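O-ureido-L-serine synthase (Streptomyces lavendulae, PDB 3X44) catalyses the pyridoxal phosphate-dependent addition of hydroxyurea to O-acetyl-L-serine, giving O-ureido-L-serine on the way to the antibiotic D-cycloserine. Local coordinates at residues 167-172 against 283-288; 48-53 against 145-150; 95-100 against 218-223. The protein carries 1 engineered substitution. All coordinates share one frame; numbering follows the deposited sequence.

Interaction 1: 167-172 against 283-288; sequences KRLDHF and GTVLLA
His171 lies beside Leu286, and Phe172 beside Leu287, where strands 171-174 and 285-290 pair in parallel within the larger sheet of this fold type II pyridoxal phosphate enzyme. In both pairs the side chains point the same way. Leu286 CG packs 3.5 Å from His171 CD2, while the methyl Thr284 CG2 meets the same imidazole at its edge, in the ring plane near NE2. On the other face of the sheet the Phe172 ring also receives an edge contact: Leu287 CD2 lies in its plane, 3.8 Å from Phe172 CD1. Leu169 CD1 adds to that face by touching Leu287 CB. Helix 147-164 packs there through Ile160 and Phe164, and helix 264-278 packs on the His171 and Leu286 face through Ile276.

Ahead of the paired strands the contact turns polar. Arg168 CG is anti to the backbone N (chi1 171°), and from there the chain runs extended to NE. Its guanidinium lies over the Gly283 peptide, with Gly283 O 3.2 Å above the plane and over the centre, a close polar contact without hydrogen-bond geometry. Arg168 NE forms a salt bridge within its own segment, 2.8 Å from Asp170 OD2 on the syn lone pair. NH2 reaches water 1, which donates to Thr284 OG1, a hydroxyl also bonded to Pro281 O.

Across the backbone, Val285 O takes two donors, Asp170 N at 2.8 Å and His171 N at 3.2 Å, and Leu287 N then donates to His171 O. Asp170 OD2 is likewise gripped twice, which should fix the carboxylate's rotation: besides Arg168 it accepts Val285 N on its anti lone pair, 2.8 Å away and almost straight at 170°.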
loop_
_atom_site.group_PDB
_atom_site.type_symbol
_atom_site.label_atom_id
_atom_site.label_comp_id
_atom_site.label_asym_id
_atom_site.label_seq_id
_atom_site.Cartn_x
_atom_site.Cartn_y
_atom_site.Cartn_z
ATOM N N LYS A 167 0.156 -4.724 -18.867
ATOM C CA LYS A 167 0.910 -5.975 -18.930
ATOM C C LYS A 167 0.150 -7.108 -19.612
ATOM O O LYS A 167 -1.071 -7.072 -19.738
ATOM C CB LYS A 167 1.308 -6.413 -17.524
ATOM C CG LYS A 167 2.383 -5.544 -16.895
ATOM C CD LYS A 167 2.404 -5.709 -15.392
ATOM C CE LYS A 167 3.055 -4.510 -14.719
ATOM N NZ LYS A 167 4.384 -4.192 -15.318
ATOM N N ARG A 168 0.888 -8.123 -20.041
ATOM C CA ARG A 168 0.285 -9.266 -20.717
ATOM C C ARG A 168 -0.403 -10.248 -19.769
ATOM O O ARG A 168 0.164 -10.654 -18.754
ATOM C CB ARG A 168 1.346 -10.011 -21.526
ATOM C CG ARG A 168 0.864 -11.340 -22.096
ATOM C CD ARG A 168 1.684 -11.761 -23.305
ATOM N NE ARG A 168 1.172 -12.992 -23.901
ATOM C CZ ARG A 168 1.822 -13.701 -24.818
ATOM N NH1 ARG A 168 3.013 -13.298 -25.246
ATOM N NH2 ARG A 168 1.288 -14.819 -25.299
ATOM N N LEU A 169 -1.635 -10.613 -20.112
ATOM C CA LEU A 169 -2.424 -11.575 -19.349
ATOM C C LEU A 169 -3.259 -12.340 -20.371
ATOM O O LEU A 169 -4.047 -11.743 -21.108
ATOM C CB LEU A 169 -3.340 -10.877 -18.333
ATOM C CG LEU A 169 -4.209 -11.833 -17.499
ATOM C CD1 LEU A 169 -3.320 -12.791 -16.717
ATOM C CD2 LEU A 169 -5.110 -11.038 -16.554
ATOM N N ASP A 170 -3.079 -13.656 -20.409
ATOM C CA ASP A 170 -3.781 -14.515 -21.360
ATOM C C ASP A 170 -4.889 -15.406 -20.808
ATOM O O ASP A 170 -5.891 -15.630 -21.483
ATOM C CB ASP A 170 -2.767 -15.396 -22.089
ATOM C CG ASP A 170 -1.738 -14.586 -22.835
ATOM O OD1 ASP A 170 -2.114 -13.922 -23.821
ATOM O OD2 ASP A 170 -0.561 -14.605 -22.426
ATOM N N HIS A 171 -4.707 -15.939 -19.601
ATOM C CA HIS A 171 -5.721 -16.811 -19.002
ATOM C C HIS A 171 -5.943 -16.526 -17.527
ATOM O O HIS A 171 -4.995 -16.249 -16.795
ATOM C CB HIS A 171 -5.322 -18.280 -19.118
ATOM C CG HIS A 171 -4.753 -18.656 -20.446
ATOM N ND1 HIS A 171 -5.502 -19.268 -21.428
ATOM C CD2 HIS A 171 -3.503 -18.525 -20.950
ATOM C CE1 HIS A 171 -4.736 -19.496 -22.481
ATOM N NE2 HIS A 171 -3.519 -19.054 -22.216
ATOM N N PHE A 172 -7.203 -16.600 -17.109
ATOM C CA PHE A 172 -7.589 -16.411 -15.715
ATOM C C PHE A 172 -8.168 -17.764 -15.289
ATOM O O PHE A 172 -9.142 -18.240 -15.872
ATOM C CB PHE A 172 -8.656 -15.323 -15.582
ATOM C CG PHE A 172 -9.225 -15.202 -14.197
ATOM C CD1 PHE A 172 -8.423 -14.789 -13.135
ATOM C CD2 PHE A 172 -10.554 -15.520 -13.948
ATOM C CE1 PHE A 172 -8.935 -14.695 -11.845
ATOM C CE2 PHE A 172 -11.077 -15.429 -12.662
ATOM C CZ PHE A 172 -10.265 -15.015 -11.607
ATOM N N GLY A 283 5.655 -16.936 -24.006
ATOM C CA GLY A 283 5.215 -15.630 -23.540
ATOM C C GLY A 283 3.864 -15.637 -22.841
ATOM O O GLY A 283 3.495 -14.669 -22.178
ATOM N N THR A 284 3.130 -16.736 -22.986
ATOM C CA THR A 284 1.807 -16.875 -22.380
ATOM C C THR A 284 1.835 -16.627 -20.872
ATOM O O THR A 284 2.637 -17.225 -20.151
ATOM C CB THR A 284 1.235 -18.285 -22.647
ATOM O OG1 THR A 284 1.001 -18.446 -24.052
ATOM C CG2 THR A 284 -0.074 -18.496 -21.893
ATOM N N VAL A 285 0.962 -15.735 -20.408
ATOM C CA VAL A 285 0.865 -15.404 -18.986
ATOM C C VAL A 285 -0.479 -15.871 -18.419
ATOM O O VAL A 285 -1.537 -15.583 -18.985
ATOM C CB VAL A 285 0.998 -13.887 -18.743
ATOM C CG1 VAL A 285 0.938 -13.605 -17.249
ATOM C CG2 VAL A 285 2.310 -13.372 -19.326
ATOM N N LEU A 286 -0.428 -16.589 -17.300
ATOM C CA LEU A 286 -1.635 -17.106 -16.670
ATOM C C LEU A 286 -1.744 -16.713 -15.208
ATOM O O LEU A 286 -0.736 -16.592 -14.519
ATOM C CB LEU A 286 -1.659 -18.631 -16.770
ATOM C CG LEU A 286 -1.492 -19.226 -18.168
ATOM C CD1 LEU A 286 -0.016 -19.554 -18.430
ATOM C CD2 LEU A 286 -2.348 -20.479 -18.269
ATOM N N LEU A 287 -2.979 -16.525 -14.745
ATOM C CA LEU A 287 -3.254 -16.171 -13.357
ATOM C C LEU A 287 -4.193 -17.205 -12.739
ATOM O O LEU A 287 -5.265 -17.486 -13.288
ATOM C CB LEU A 287 -3.908 -14.795 -13.272
ATOM C CG LEU A 287 -4.365 -14.383 -11.870
ATOM C CD1 LEU A 287 -3.128 -14.153 -10.988
ATOM C CD2 LEU A 287 -5.215 -13.117 -11.945
ATOM N N ALA A 288 -3.791 -17.754 -11.594
ATOM C CA ALA A 288 -4.580 -18.757 -10.887
ATOM C C ALA A 288 -4.966 -18.295 -9.482
ATOM O O ALA A 288 -4.148 -17.720 -8.757
ATOM C CB ALA A 288 -3.796 -20.068 -10.795
HETATM O O HOH W 1 -0.920 -17.068 -25.206
#

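Interaction 2: 48-53 against 145-150; sequences LSVVLD and NPANPS
Val50, midway along 48-53 of helix 43-56, lies level with Ala147 in the opening turn of 145-150, with 5.4 Å between their CA atoms. The motif that shapes the second segment is an Asx turn leading into helix 147-164: Asn145 OD1 accepts from Ala147 N at 2.9 Å in a capping bond, with the donor standing 38° above the amide's carbonyl plane.

With OD1 on the cap, the other branch of the amide lies against helix 43-56. Asn145 CG is anti to the backbone N (chi1 -162°), and Asn145 ND2 comes within 3.4 Å of Val50 CG1, the two side chains crossing at a slant. ND2 is not left to this apolar contact, since it donates to Ala140 O and to water 2. Beside the amide, Ala147 CB points at helix 43-56 and packs 3.9 Å from Asp53 CB, with Val50 CG2 a looser neighbour. Ser49 makes the direct polar link: OG, anti to its own backbone N at chi1 -172°, donates to Ala147 O. The 2.5 Å between Ser49 OG and Ala147 O is suspiciously short, so the exact length is doubtful. Ser150 OG bonds weakly to the same carbonyl.

Helix 43-56 carries at its start the engineered Ala43, in place of the lysine that holds the cofactor. The contact joins the start of helix 147-164 to helix 43-56, whose other side packs through Val51 on helix 73-85.

Asp53 OD2 and Asn145 OD1, both acceptors, are bridged by water. Asp53 OD1 pairs with Lys57, and OD2 accepts from two waters: water 2, which also donates to Val50 O, and water 3, which sits 2.6 Å from Asp53 OD2 and 2.7 Å from Asn145 OD1.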
loop_
_atom_site.group_PDB
_atom_site.type_symbol
_atom_site.label_atom_id
_atom_site.label_comp_id
_atom_site.label_asym_id
_atom_site.label_seq_id
_atom_site.Cartn_x
_atom_site.Cartn_y
_atom_site.Cartn_z
ATOM N N LEU A 48 -18.157 -10.184 4.355
ATOM C CA LEU A 48 -18.242 -8.752 4.612
ATOM C C LEU A 48 -19.311 -8.117 3.728
ATOM O O LEU A 48 -20.133 -7.321 4.191
ATOM C CB LEU A 48 -16.890 -8.089 4.326
ATOM C CG LEU A 48 -16.830 -6.570 4.479
ATOM C CD1 LEU A 48 -16.996 -6.198 5.943
ATOM C CD2 LEU A 48 -15.510 -6.054 3.937
ATOM N N SER A 49 -19.296 -8.485 2.451
ATOM C CA SER A 49 -20.235 -7.936 1.496
ATOM C C SER A 49 -21.691 -8.192 1.837
ATOM O O SER A 49 -22.498 -7.268 1.837
ATOM C CB SER A 49 -19.953 -8.476 0.100
ATOM O OG SER A 49 -20.761 -7.799 -0.845
ATOM N N VAL A 50 -22.022 -9.448 2.114
ATOM C CA VAL A 50 -23.390 -9.819 2.439
ATOM C C VAL A 50 -23.877 -9.114 3.704
ATOM O O VAL A 50 -25.012 -8.636 3.764
ATOM C CB VAL A 50 -23.518 -11.350 2.622
ATOM C CG1 VAL A 50 -24.920 -11.699 3.093
ATOM C CG2 VAL A 50 -23.202 -12.064 1.299
ATOM N N VAL A 51 -23.009 -9.047 4.706
ATOM C CA VAL A 51 -23.336 -8.401 5.973
ATOM C C VAL A 51 -23.538 -6.891 5.801
ATOM O O VAL A 51 -24.520 -6.328 6.290
ATOM C CB VAL A 51 -22.223 -8.663 7.016
ATOM C CG1 VAL A 51 -22.344 -7.699 8.185
ATOM C CG2 VAL A 51 -22.316 -10.092 7.499
ATOM N N LEU A 52 -22.613 -6.239 5.104
ATOM C CA LEU A 52 -22.715 -4.800 4.863
ATOM C C LEU A 52 -23.982 -4.483 4.066
ATOM O O LEU A 52 -24.703 -3.535 4.372
ATOM C CB LEU A 52 -21.492 -4.299 4.091
ATOM C CG LEU A 52 -20.140 -4.299 4.814
ATOM C CD1 LEU A 52 -19.089 -3.716 3.891
ATOM C CD2 LEU A 52 -20.220 -3.501 6.109
ATOM N N ASP A 53 -24.245 -5.291 3.043
ATOM C CA ASP A 53 -25.420 -5.116 2.196
ATOM C C ASP A 53 -26.695 -5.259 3.025
ATOM O O ASP A 53 -27.628 -4.463 2.900
ATOM C CB ASP A 53 -25.409 -6.169 1.083
ATOM C CG ASP A 53 -26.699 -6.183 0.277
ATOM O OD1 ASP A 53 -26.864 -5.300 -0.584
ATOM O OD2 ASP A 53 -27.537 -7.080 0.503
ATOM N N ASN A 145 -27.163 -14.638 -3.424
ATOM C CA ASN A 145 -27.004 -13.240 -3.065
ATOM C C ASN A 145 -26.115 -12.449 -4.014
ATOM O O ASN A 145 -24.912 -12.705 -4.115
ATOM C CB ASN A 145 -26.463 -13.122 -1.639
ATOM C CG ASN A 145 -26.678 -11.749 -1.059
ATOM O OD1 ASN A 145 -26.721 -10.763 -1.788
ATOM N ND2 ASN A 145 -26.813 -11.671 0.262
ATOM N N PRO A 146 -26.700 -11.459 -4.706
ATOM C CA PRO A 146 -25.984 -10.603 -5.657
ATOM C C PRO A 146 -24.787 -9.914 -5.001
ATOM O O PRO A 146 -23.820 -9.565 -5.675
ATOM C CB PRO A 146 -27.041 -9.598 -6.105
ATOM C CG PRO A 146 -28.345 -10.281 -5.849
ATOM C CD PRO A 146 -28.126 -11.091 -4.611
ATOM N N ALA A 147 -24.862 -9.722 -3.687
ATOM C CA ALA A 147 -23.786 -9.080 -2.932
ATOM C C ALA A 147 -22.496 -9.901 -2.968
ATOM O O ALA A 147 -21.427 -9.410 -2.620
ATOM C CB ALA A 147 -24.225 -8.864 -1.485
ATOM N N ASN A 148 -22.606 -11.154 -3.384
ATOM C CA ASN A 148 -21.464 -12.052 -3.465
ATOM C C ASN A 148 -20.615 -11.671 -4.684
ATOM O O ASN A 148 -19.534 -11.104 -4.529
ATOM C CB ASN A 148 -21.977 -13.502 -3.532
ATOM C CG ASN A 148 -20.885 -14.519 -3.830
ATOM O OD1 ASN A 148 -19.709 -14.181 -4.006
ATOM N ND2 ASN A 148 -21.280 -15.785 -3.888
ATOM N N PRO A 149 -21.106 -11.940 -5.909
ATOM C CA PRO A 149 -20.327 -11.590 -7.103
ATOM C C PRO A 149 -19.992 -10.099 -7.216
ATOM O O PRO A 149 -18.974 -9.725 -7.800
ATOM C CB PRO A 149 -21.212 -12.069 -8.268
ATOM C CG PRO A 149 -22.583 -12.152 -7.698
ATOM C CD PRO A 149 -22.394 -12.564 -6.269
ATOM N N SER A 150 -20.847 -9.248 -6.654
ATOM C CA SER A 150 -20.623 -7.812 -6.724
ATOM C C SER A 150 -19.362 -7.375 -5.986
ATOM O O SER A 150 -18.640 -6.507 -6.464
ATOM C CB SER A 150 -21.840 -7.051 -6.181
ATOM O OG SER A 150 -21.744 -6.872 -4.779
HETATM O O HOH W 2 -26.913 -9.172 1.878
HETATM O O HOH W 3 -28.260 -8.585 -1.461
#

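Interaction 3: 95-100 against 218-223; sequences DTYSVE and QIQGLA. With PUS ((E)-O-(carbamoylamino)-N-({3-hydroxy-2-methyl-5-[(phosphonooxy)methyl]pyridin-4-yl}methylidene)-L-serine), chain C.
The Tyr97 ring meets 218-223 by its edge. Gln220 OE1 comes up in the ring plane, 3.3 Å from Tyr97 CD2, and water 5 lies in that plane too, beside the hydroxyl. The two side chains slide past each other in opposite directions, ring and amide planes 63° apart. Gln220 CG is anti to the carbonyl carbon (chi1 -46°), and the chain runs extended beyond it.

Gln220 OE1 is there for a backbone bond: it accepts from Ser98 N at 3.1 Å, in the carbonyl plane and on a lone pair, with a nearly straight 165° at the hydrogen. The other branch of the amide, NE2, donates to water 4, which in turn donates to Thr96 O. Water 5 joins Tyr97 OH to Gly221 N and Leu222 O, so ring edge and hydroxyl both meet the same loop, the hydroxyl through water.

That loop is a type II turn from Ile219 to Leu222 with Gly221 third, and it lines the active site. Gly221 O accepts from NZ2 of the bound product aldimine at 2.9 Å, and Leu222 CD2 rests 3.4 Å from C6 of its pyridine ring.

In the fold, 95-100 leaves strand 88-94 of the four-stranded sheet for helix 99-107, while Ile219 and Leu222 pack on Ser265 of helix 264-278 and Ile219 also on Pro203 of strand 197-203.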
loop_
_atom_site.group_PDB
_atom_site.type_symbol
_atom_site.label_atom_id
_atom_site.label_comp_id
_atom_site.label_asym_id
_atom_site.label_seq_id
_atom_site.Cartn_x
_atom_site.Cartn_y
_atom_site.Cartn_z
ATOM N N ASP A 95 -20.862 -32.996 7.447
ATOM C CA ASP A 95 -19.989 -33.611 8.442
ATOM C C ASP A 95 -18.656 -34.128 7.913
ATOM O O ASP A 95 -17.804 -34.548 8.701
ATOM C CB ASP A 95 -20.714 -34.762 9.130
ATOM C CG ASP A 95 -21.125 -35.857 8.158
ATOM O OD1 ASP A 95 -20.785 -35.770 6.954
ATOM O OD2 ASP A 95 -21.793 -36.805 8.607
ATOM N N THR A 96 -18.471 -34.099 6.594
ATOM C CA THR A 96 -17.235 -34.594 6.000
ATOM C C THR A 96 -16.153 -33.545 5.755
ATOM O O THR A 96 -15.012 -33.897 5.449
ATOM C CB THR A 96 -17.514 -35.338 4.676
ATOM O OG1 THR A 96 -18.401 -34.563 3.863
ATOM C CG2 THR A 96 -18.150 -36.698 4.962
ATOM N N TYR A 97 -16.502 -32.266 5.887
ATOM C CA TYR A 97 -15.523 -31.193 5.689
ATOM C C TYR A 97 -14.518 -31.243 6.846
ATOM O O TYR A 97 -14.845 -31.718 7.927
ATOM C CB TYR A 97 -16.241 -29.838 5.603
ATOM C CG TYR A 97 -16.963 -29.684 4.281
ATOM C CD1 TYR A 97 -18.350 -29.796 4.204
ATOM C CD2 TYR A 97 -16.244 -29.520 3.094
ATOM C CE1 TYR A 97 -19.004 -29.756 2.965
ATOM C CE2 TYR A 97 -16.892 -29.481 1.861
ATOM C CZ TYR A 97 -18.268 -29.603 1.808
ATOM O OH TYR A 97 -18.903 -29.581 0.591
ATOM N N SER A 98 -13.301 -30.758 6.620
ATOM C CA SER A 98 -12.252 -30.837 7.641
ATOM C C SER A 98 -12.618 -30.276 9.011
ATOM O O SER A 98 -13.309 -29.263 9.119
ATOM C CB SER A 98 -10.960 -30.185 7.131
ATOM O OG SER A 98 -10.987 -28.781 7.284
ATOM N N VAL A 99 -12.137 -30.947 10.055
ATOM C CA VAL A 99 -12.420 -30.540 11.423
ATOM C C VAL A 99 -11.870 -29.153 11.725
ATOM O O VAL A 99 -12.425 -28.435 12.560
ATOM C CB VAL A 99 -11.881 -31.583 12.449
ATOM C CG1 VAL A 99 -10.356 -31.713 12.344
ATOM C CG2 VAL A 99 -12.293 -31.179 13.859
ATOM N N GLU A 100 -10.799 -28.767 11.028
ATOM C CA GLU A 100 -10.208 -27.444 11.210
ATOM C C GLU A 100 -11.296 -26.391 10.987
ATOM O O GLU A 100 -11.333 -25.360 11.663
ATOM C CB GLU A 100 -9.060 -27.222 10.215
ATOM C CG GLU A 100 -7.757 -27.940 10.589
ATOM C CD GLU A 100 -7.601 -29.272 9.862
ATOM O OE1 GLU A 100 -8.630 -29.839 9.445
ATOM O OE2 GLU A 100 -6.454 -29.755 9.711
ATOM N N GLN A 218 -13.206 -34.555 -2.783
ATOM C CA GLN A 218 -12.219 -34.030 -1.851
ATOM C C GLN A 218 -11.699 -32.614 -2.078
ATOM O O GLN A 218 -10.853 -32.142 -1.319
ATOM C CB GLN A 218 -11.045 -35.001 -1.775
ATOM C CG GLN A 218 -11.493 -36.416 -1.473
ATOM C CD GLN A 218 -10.384 -37.277 -0.924
ATOM O OE1 GLN A 218 -10.012 -37.162 0.245
ATOM N NE2 GLN A 218 -9.846 -38.150 -1.766
ATOM N N ILE A 219 -12.180 -31.926 -3.108
ATOM C CA ILE A 219 -11.697 -30.565 -3.317
ATOM C C ILE A 219 -12.623 -29.601 -2.584
ATOM O O ILE A 219 -13.361 -28.822 -3.188
ATOM C CB ILE A 219 -11.590 -30.200 -4.814
ATOM C CG1 ILE A 219 -10.848 -31.302 -5.570
ATOM C CG2 ILE A 219 -10.799 -28.921 -4.961
ATOM C CD1 ILE A 219 -10.699 -31.049 -7.060
ATOM N N GLN A 220 -12.551 -29.679 -1.259
ATOM C CA GLN A 220 -13.362 -28.881 -0.350
ATOM C C GLN A 220 -13.559 -27.435 -0.778
ATOM O O GLN A 220 -12.598 -26.709 -1.034
ATOM C CB GLN A 220 -12.761 -28.945 1.063
ATOM C CG GLN A 220 -12.382 -30.362 1.489
ATOM C CD GLN A 220 -12.459 -30.592 2.994
ATOM O OE1 GLN A 220 -13.048 -29.803 3.731
ATOM N NE2 GLN A 220 -11.857 -31.680 3.454
ATOM N N GLY A 221 -14.822 -27.028 -0.858
ATOM C CA GLY A 221 -15.126 -25.665 -1.240
ATOM C C GLY A 221 -15.722 -25.570 -2.630
ATOM O O GLY A 221 -16.442 -24.621 -2.939
ATOM N N LEU A 222 -15.436 -26.559 -3.468
ATOM C CA LEU A 222 -15.947 -26.554 -4.835
ATOM C C LEU A 222 -17.147 -27.448 -5.079
ATOM O O LEU A 222 -17.503 -28.311 -4.264
ATOM C CB LEU A 222 -14.863 -26.996 -5.822
ATOM C CG LEU A 222 -13.473 -26.369 -5.741
ATOM C CD1 LEU A 222 -12.597 -26.945 -6.843
ATOM C CD2 LEU A 222 -13.587 -24.863 -5.883
ATOM N N ALA A 223 -17.747 -27.208 -6.239
ATOM C CA ALA A 223 -18.858 -27.966 -6.772
ATOM C C ALA A 223 -20.009 -28.421 -5.887
ATOM O O ALA A 223 -20.035 -29.563 -5.421
ATOM C CB ALA A 223 -18.301 -29.168 -7.523
HETATM N N PUS C . -16.504 -21.756 -0.363
HETATM C CA PUS C . -17.943 -21.456 0.019
HETATM C CB PUS C . -18.956 -22.254 -0.878
HETATM O OG PUS C . -18.717 -23.726 -0.737
HETATM N ND PUS C . -19.947 -24.470 -0.886
HETATM C CE PUS C . -20.038 -25.429 -1.834
HETATM N NZ2 PUS C . -19.182 -25.437 -2.873
HETATM O OZ1 PUS C . -20.877 -26.269 -1.754
HETATM C C PUS C . -18.152 -21.839 1.500
HETATM O O PUS C . -17.201 -21.912 2.228
HETATM O OT PUS C . -19.261 -22.060 1.923
HETATM C C2 PUS C . -12.348 -22.802 -1.553
HETATM C C3 PUS C . -13.666 -22.357 -1.063
HETATM C C4 PUS C . -14.642 -21.838 -2.028
HETATM C C5 PUS C . -14.261 -21.754 -3.443
HETATM C C6 PUS C . -12.918 -22.212 -3.833
HETATM C C2A PUS C . -11.339 -23.378 -0.600
HETATM C C4A PUS C . -16.068 -21.547 -1.616
HETATM C C5A PUS C . -15.220 -21.217 -4.494
HETATM N N1 PUS C . -12.041 -22.710 -2.895
HETATM O O3 PUS C . -13.938 -22.372 0.256
HETATM O O1P PUS C . -17.723 -19.554 -3.971
HETATM O O2P PUS C . -16.562 -17.813 -5.069
HETATM O O3P PUS C . -16.956 -19.866 -6.201
HETATM O O4P PUS C . -15.357 -19.762 -4.377
HETATM P P PUS C . -16.656 -19.253 -4.906
HETATM O O HOH W 4 -12.131 -33.457 5.458
HETATM O O HOH W 5 -17.214 -28.557 -1.366
#

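How the interactions relate
Interaction 3 alone touches the ligand. Interaction 2 stands back from it, the Val50 side chain about 11 Å away, and interaction 1 approaches to about 9 Å through the side chain of Phe172, which is also about 5 Å from that of Thr181, a cofactor-binding residue at the start of helix 180-192. The three form no continuous cluster: centres are 23 to 29 Å apart and nearest atoms about 10 or 11 Å. Interactions 1 and 3 lie on opposite sides of the chain's centre. Helix 147-164 links interactions 1 and 2: it begins near Ala147 and further on packs against interaction 1, before the chain enters strand 171-174.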